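Local coordinates for protein cysteine desulfurase (Thermococcus onnurineus, PDB 5B7S) that probably catalyses, with pyridoxal 5'-phosphate as cofactor, the transfer of sulfur from L-cysteine to a sulfur carrier, leaving L-alanine, at residues Y132-D137 and H374-P379; V180-N185 and V209-S214. One frame throughout, in Å; residues are numbered along the deposited sequence.

Contact 1. Residues Y132-D137 and H374-P379; sequences YEHHSD and HHCALP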
loop_
_atom_site.group_PDB
_atom_site.type_symbol
_atom_site.label_atom_id
_atom_site.label_comp_id
_atom_site.label_asym_id
_atom_site.label_seq_id
_atom_site.Cartn_x
_atom_site.Cartn_y
_atom_site.Cartn_z
ATOM N N TYR B 132 2.233 23.320 12.270
ATOM C CA TYR B 132 2.115 22.191 13.168
ATOM C C TYR B 132 2.070 20.853 12.457
ATOM O O TYR B 132 1.789 19.822 13.088
ATOM C CB TYR B 132 0.824 22.319 13.970
ATOM C CG TYR B 132 0.566 23.658 14.619
ATOM C CD1 TYR B 132 1.374 24.120 15.667
ATOM C CD2 TYR B 132 -0.513 24.445 14.217
ATOM C CE1 TYR B 132 1.123 25.336 16.276
ATOM C CE2 TYR B 132 -0.773 25.658 14.821
ATOM C CZ TYR B 132 0.041 26.104 15.847
ATOM O OH TYR B 132 -0.227 27.308 16.455
ATOM N N GLU B 133 2.349 20.857 11.159
ATOM C CA GLU B 133 2.047 19.700 10.338
ATOM C C GLU B 133 2.867 18.490 10.747
ATOM O O GLU B 133 4.016 18.617 11.162
ATOM C CB GLU B 133 2.327 19.992 8.858
ATOM C CG GLU B 133 1.469 21.091 8.257
ATOM C CD GLU B 133 -0.018 20.831 8.374
ATOM O OE1 GLU B 133 -0.438 19.655 8.292
ATOM O OE2 GLU B 133 -0.774 21.810 8.551
ATOM N N HIS B 134 2.241 17.322 10.641
ATOM C CA HIS B 134 2.943 16.041 10.645
ATOM C C HIS B 134 3.908 16.031 9.428
ATOM O O HIS B 134 3.623 16.641 8.375
ATOM C CB HIS B 134 1.897 14.917 10.606
ATOM C CG HIS B 134 2.448 13.549 10.359
ATOM N ND1 HIS B 134 2.728 12.649 11.368
ATOM C CD2 HIS B 134 2.706 12.903 9.200
ATOM C CE1 HIS B 134 3.163 11.519 10.837
ATOM N NE2 HIS B 134 3.177 11.653 9.524
ATOM N N HIS B 135 5.051 15.364 9.578
ATOM C CA HIS B 135 6.101 15.390 8.537
ATOM C C HIS B 135 5.608 15.122 7.102
ATOM O O HIS B 135 6.063 15.762 6.158
ATOM C CB HIS B 135 7.272 14.465 8.902
ATOM C CG HIS B 135 8.076 14.963 10.064
ATOM N ND1 HIS B 135 8.842 14.137 10.862
ATOM C CD2 HIS B 135 8.205 16.208 10.578
ATOM C CE1 HIS B 135 9.416 14.854 11.811
ATOM N NE2 HIS B 135 9.049 16.116 11.656
ATOM N N SER B 136 4.700 14.157 6.966
ATOM C CA SER B 136 4.046 13.823 5.686
ATOM C C SER B 136 3.128 14.895 5.087
ATOM O O SER B 136 2.752 14.764 3.926
ATOM C CB SER B 136 3.279 12.491 5.790
ATOM O OG SER B 136 4.106 11.475 6.333
ATOM N N ASP B 137 2.752 15.932 5.844
ATOM C CA ASP B 137 2.088 17.130 5.254
ATOM C C ASP B 137 2.945 18.424 5.344
ATOM O O ASP B 137 2.411 19.526 5.541
ATOM C CB ASP B 137 0.664 17.351 5.828
ATOM C CG ASP B 137 -0.171 18.345 4.983
ATOM O OD1 ASP B 137 -0.110 18.248 3.732
ATOM O OD2 ASP B 137 -0.874 19.226 5.560
ATOM N N HIS B 374 9.082 12.856 19.422
ATOM C CA HIS B 374 8.696 14.004 18.588
ATOM C C HIS B 374 7.391 13.816 17.750
ATOM O O HIS B 374 6.898 14.782 17.155
ATOM C CB HIS B 374 9.881 14.470 17.715
ATOM C CG HIS B 374 10.353 13.472 16.684
ATOM N ND1 HIS B 374 11.519 12.744 16.824
ATOM C CD2 HIS B 374 9.855 13.141 15.468
ATOM C CE1 HIS B 374 11.699 11.987 15.757
ATOM N NE2 HIS B 374 10.708 12.214 14.914
ATOM N N HIS B 375 6.848 12.592 17.707
ATOM C CA HIS B 375 5.564 12.280 17.031
ATOM C C HIS B 375 5.484 12.635 15.554
ATOM O O HIS B 375 4.418 13.008 15.052
ATOM C CB HIS B 375 4.400 12.932 17.784
ATOM C CG HIS B 375 4.449 12.685 19.248
ATOM N ND1 HIS B 375 4.410 11.416 19.780
ATOM C CD2 HIS B 375 4.583 13.533 20.292
ATOM C CE1 HIS B 375 4.511 11.494 21.092
ATOM N NE2 HIS B 375 4.618 12.767 21.427
ATOM N N CYS B 376 6.593 12.475 14.844
ATOM C CA CYS B 376 6.700 12.904 13.439
ATOM C C CYS B 376 6.265 14.379 13.211
ATOM O O CYS B 376 5.697 14.712 12.160
ATOM C CB CYS B 376 5.929 11.922 12.510
ATOM S SG CYS B 376 6.433 10.159 12.513
ATOM N N ALA B 377 6.555 15.253 14.191
ATOM C CA ALA B 377 6.197 16.696 14.148
ATOM C C ALA B 377 7.216 17.565 14.923
ATOM O O ALA B 377 6.850 18.414 15.752
ATOM C CB ALA B 377 4.785 16.905 14.690
ATOM N N LEU B 378 8.499 17.306 14.657
ATOM C CA LEU B 378 9.614 18.074 15.196
ATOM C C LEU B 378 9.450 19.604 15.153
ATOM O O LEU B 378 9.847 20.266 16.101
ATOM C CB LEU B 378 10.925 17.682 14.494
ATOM C CG LEU B 378 11.593 16.381 14.953
ATOM C CD1 LEU B 378 12.508 15.781 13.881
ATOM C CD2 LEU B 378 12.360 16.606 16.252
ATOM N N PRO B 379 8.903 20.176 14.047
ATOM C CA PRO B 379 8.651 21.627 14.044
ATOM C C PRO B 379 7.819 22.114 15.222
ATOM O O PRO B 379 8.146 23.151 15.813
ATOM C CB PRO B 379 7.900 21.835 12.733
ATOM C CG PRO B 379 8.516 20.836 11.826
ATOM C CD PRO B 379 8.736 19.615 12.689
#

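Contact 2. Residues V180-N185 and V209-S214; sequences VQHVSN and VDAAQS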
loop_
_atom_site.group_PDB
_atom_site.type_symbol
_atom_site.label_atom_id
_atom_site.label_comp_id
_atom_site.label_asym_id
_atom_site.label_seq_id
_atom_site.Cartn_x
_atom_site.Cartn_y
_atom_site.Cartn_z
ATOM N N VAL B 180 -3.555 21.814 4.839
ATOM C CA VAL B 180 -3.678 21.860 6.315
ATOM C C VAL B 180 -4.152 20.562 6.984
ATOM O O VAL B 180 -5.057 19.898 6.496
ATOM C CB VAL B 180 -4.623 22.989 6.771
ATOM C CG1 VAL B 180 -4.126 24.328 6.232
ATOM C CG2 VAL B 180 -6.078 22.736 6.371
ATOM N N GLN B 181 -3.555 20.228 8.120
ATOM C CA GLN B 181 -4.049 19.125 8.949
ATOM C C GLN B 181 -5.405 19.500 9.518
ATOM O O GLN B 181 -5.620 20.659 9.859
ATOM C CB GLN B 181 -3.092 18.792 10.090
ATOM C CG GLN B 181 -2.793 19.973 11.007
ATOM C CD GLN B 181 -1.813 19.660 12.113
ATOM O OE1 GLN B 181 -0.978 18.744 12.023
ATOM N NE2 GLN B 181 -1.907 20.429 13.174
ATOM N N HIS B 182 -6.310 18.524 9.601
ATOM C CA HIS B 182 -7.602 18.709 10.226
ATOM C C HIS B 182 -7.452 18.675 11.727
ATOM O O HIS B 182 -8.003 19.533 12.407
ATOM C CB HIS B 182 -8.560 17.644 9.755
ATOM C CG HIS B 182 -9.964 17.816 10.237
ATOM N ND1 HIS B 182 -10.950 16.900 9.947
ATOM C CD2 HIS B 182 -10.551 18.767 10.995
ATOM C CE1 HIS B 182 -12.090 17.289 10.484
ATOM N NE2 HIS B 182 -11.874 18.421 11.126
ATOM N N VAL B 183 -6.742 17.689 12.259
ATOM C CA VAL B 183 -6.241 17.786 13.648
ATOM C C VAL B 183 -4.783 17.406 13.751
ATOM O O VAL B 183 -4.353 16.538 13.031
ATOM C CB VAL B 183 -7.127 17.060 14.724
ATOM C CG1 VAL B 183 -8.247 16.275 14.101
ATOM C CG2 VAL B 183 -6.311 16.206 15.697
ATOM N N SER B 184 -4.056 18.079 14.652
ATOM C CA SER B 184 -2.624 17.814 14.900
ATOM C C SER B 184 -2.428 16.518 15.683
ATOM O O SER B 184 -2.980 16.349 16.742
ATOM C CB SER B 184 -1.929 18.991 15.641
ATOM O OG SER B 184 -1.502 18.668 16.950
ATOM N N ASN B 185 -1.628 15.621 15.151
ATOM C CA ASN B 185 -1.249 14.384 15.870
ATOM C C ASN B 185 -0.489 14.589 17.199
ATOM O O ASN B 185 -0.508 13.699 18.031
ATOM C CB ASN B 185 -0.389 13.514 14.975
ATOM C CG ASN B 185 0.760 14.286 14.392
ATOM O OD1 ASN B 185 0.561 15.378 13.819
ATOM N ND2 ASN B 185 1.970 13.764 14.556
ATOM N N VAL B 209 -6.596 18.764 2.479
ATOM C CA VAL B 209 -6.829 18.551 3.903
ATOM C C VAL B 209 -6.264 17.187 4.344
ATOM O O VAL B 209 -6.691 16.145 3.840
ATOM C CB VAL B 209 -8.331 18.598 4.196
ATOM C CG1 VAL B 209 -8.622 18.340 5.674
ATOM C CG2 VAL B 209 -8.902 19.942 3.781
ATOM N N ASP B 210 -5.303 17.203 5.276
ATOM C CA ASP B 210 -4.806 15.988 5.932
ATOM C C ASP B 210 -5.716 15.656 7.104
ATOM O O ASP B 210 -5.591 16.244 8.155
ATOM C CB ASP B 210 -3.362 16.182 6.385
ATOM C CG ASP B 210 -2.882 15.120 7.372
ATOM O OD1 ASP B 210 -3.537 14.056 7.593
ATOM O OD2 ASP B 210 -1.808 15.386 7.943
ATOM N N ALA B 211 -6.601 14.677 6.911
ATOM C CA ALA B 211 -7.585 14.252 7.915
ATOM C C ALA B 211 -7.210 12.938 8.637
ATOM O O ALA B 211 -8.088 12.295 9.225
ATOM C CB ALA B 211 -8.934 14.082 7.239
ATOM N N ALA B 212 -5.943 12.528 8.595
ATOM C CA ALA B 212 -5.492 11.333 9.328
ATOM C C ALA B 212 -5.907 11.166 10.824
ATOM O O ALA B 212 -6.192 10.052 11.270
ATOM C CB ALA B 212 -3.982 11.213 9.206
ATOM N N GLN B 213 -5.908 12.233 11.599
ATOM C CA GLN B 213 -6.248 12.119 13.026
ATOM C C GLN B 213 -7.661 12.499 13.379
ATOM O O GLN B 213 -8.044 12.401 14.543
ATOM C CB GLN B 213 -5.245 12.826 13.955
ATOM C CG GLN B 213 -4.518 11.833 14.894
ATOM C CD GLN B 213 -5.429 11.064 15.905
ATOM O OE1 GLN B 213 -5.902 11.611 16.926
ATOM N NE2 GLN B 213 -5.639 9.768 15.634
ATOM N N SER B 214 -8.450 12.884 12.386
ATOM C CA SER B 214 -9.860 13.147 12.591
ATOM C C SER B 214 -10.732 12.009 12.089
ATOM O O SER B 214 -11.732 11.640 12.732
ATOM C CB SER B 214 -10.265 14.439 11.881
ATOM O OG SER B 214 -10.005 14.410 10.483
#

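Contact 1. Residues Y132-D137 and H374-P379
The 132-137 loop and the turn entering helix 378-384 run in opposite directions with His134 facing Ala377 and His135 facing Cys376, and a single backbone hydrogen bond joins them, from His135 N to Cys376 O at 2.7 Å. The carbonyl is met nearly end-on, at a C=O...N angle of 166°. Cys376 O also lies over the centre of the His135 ring, 3.2 Å above its plane, with Ala377 N on the same face but nearer the rim. Turning CG anti to its own carbonyl carbon (chi1 -69°) brings this imidazole in under the peptide. A flat residue suits the place, because its face carries the Cys376-Ala377 peptide while its edge meets the start of the helix: Pro379 CD and Leu378 CB each approach His135 NE2 to 3.7 Å. Leu378 also brings CD1 to 3.8 Å from His135 CE1.

His134, a pyridoxal 5'-phosphate ligand, directs its ring toward Cys376, whose CB is 3.3 Å from His134 CE1. The sulfur stands obliquely to the same ring, SG being 4.8 Å from its centroid. His134 NE2 gives a weak hydrogen bond to Ser136 OG, which is also bound by Ser107 and by Gly264 N of the second subunit.

Ala377 is the N-cap of helix 378-384, and its small methyl fits against Glu133 O. The contact thus ties the loop between strand 126-129 and helix 139-148 to the turn leading from strand 368-373 into helix 378-384, with Val270 of the second subunit packing on His135 and Leu378.

Contact 2. Residues V180-N185 and V209-S214
His182 and Ser214 meet just beyond the ends of two neighbouring parallel strands. The imidazole reaches across with its CG anti to the backbone N (chi1 -174°), bringing His182 ND1 to 2.7 Å from Ser214 OG in a weak, strongly bent hydrogen bond. Ser214 OG stands obliquely to the ring, whereas the methyl of Ala211 lies at the ring's edge. The serine hydroxyl in turn donates to Ala211 O, and Ser214 N binds the same oxygen from the same face of its carbonyl plane. A short hydroxyl side chain suits this turn, since it can serve the histidine and fold back on its own backbone together.

Farther along, the branched Val183 lies obliquely across Gln213, a pyridoxal 5'-phosphate ligand: Val183 CG2 touches Gln213 CB at 3.9 Å, while Val183 CG1 packs on Ser214 CB at 3.5 Å. Before these side chains in sequence, the strands are joined by Asp210 N to Val180 O (3.0 Å) and His182 N to Asp210 O (2.8 Å). Val180 and Val209 share one face of the sheet, and Gln181 and Asp210 the other. Asp210 OD1 takes the N-H of Ala212 at 3.0 Å, an Asx turn just where the strand ends, which holds OD1.

Strands 177-181 and 206-210 belong to a beta-alpha-beta unit of the seven-stranded sheet. Its helix 193-202 covers the valine face, with Val193 against His182 and Val209; helix 106-117 lies against Asp210 on the opposite face, and strand 229-233 continues the sheet beside 206-210.

In the fold
Both contacts are buried, but contact 2 lies nearer the middle of the chain, about 6 Å from its centre against about 13 Å for contact 1. Contact 2 couples adjacent strands of one sheet by regular backbone bonding, and no other chain touches it. Contact 1 joins loops far apart in sequence through imidazole rings and one backbone hydrogen bond, and it meets the second subunit. Each holds a cofactor ligand, His134 or Gln213, so both contribute to the pyridoxal phosphate site. They also touch directly: Asn185 packs against His134 and His375, and Glu133 OE2 makes a probable hydrogen bond to Gln181 N, tying the first loop to strand 177-181.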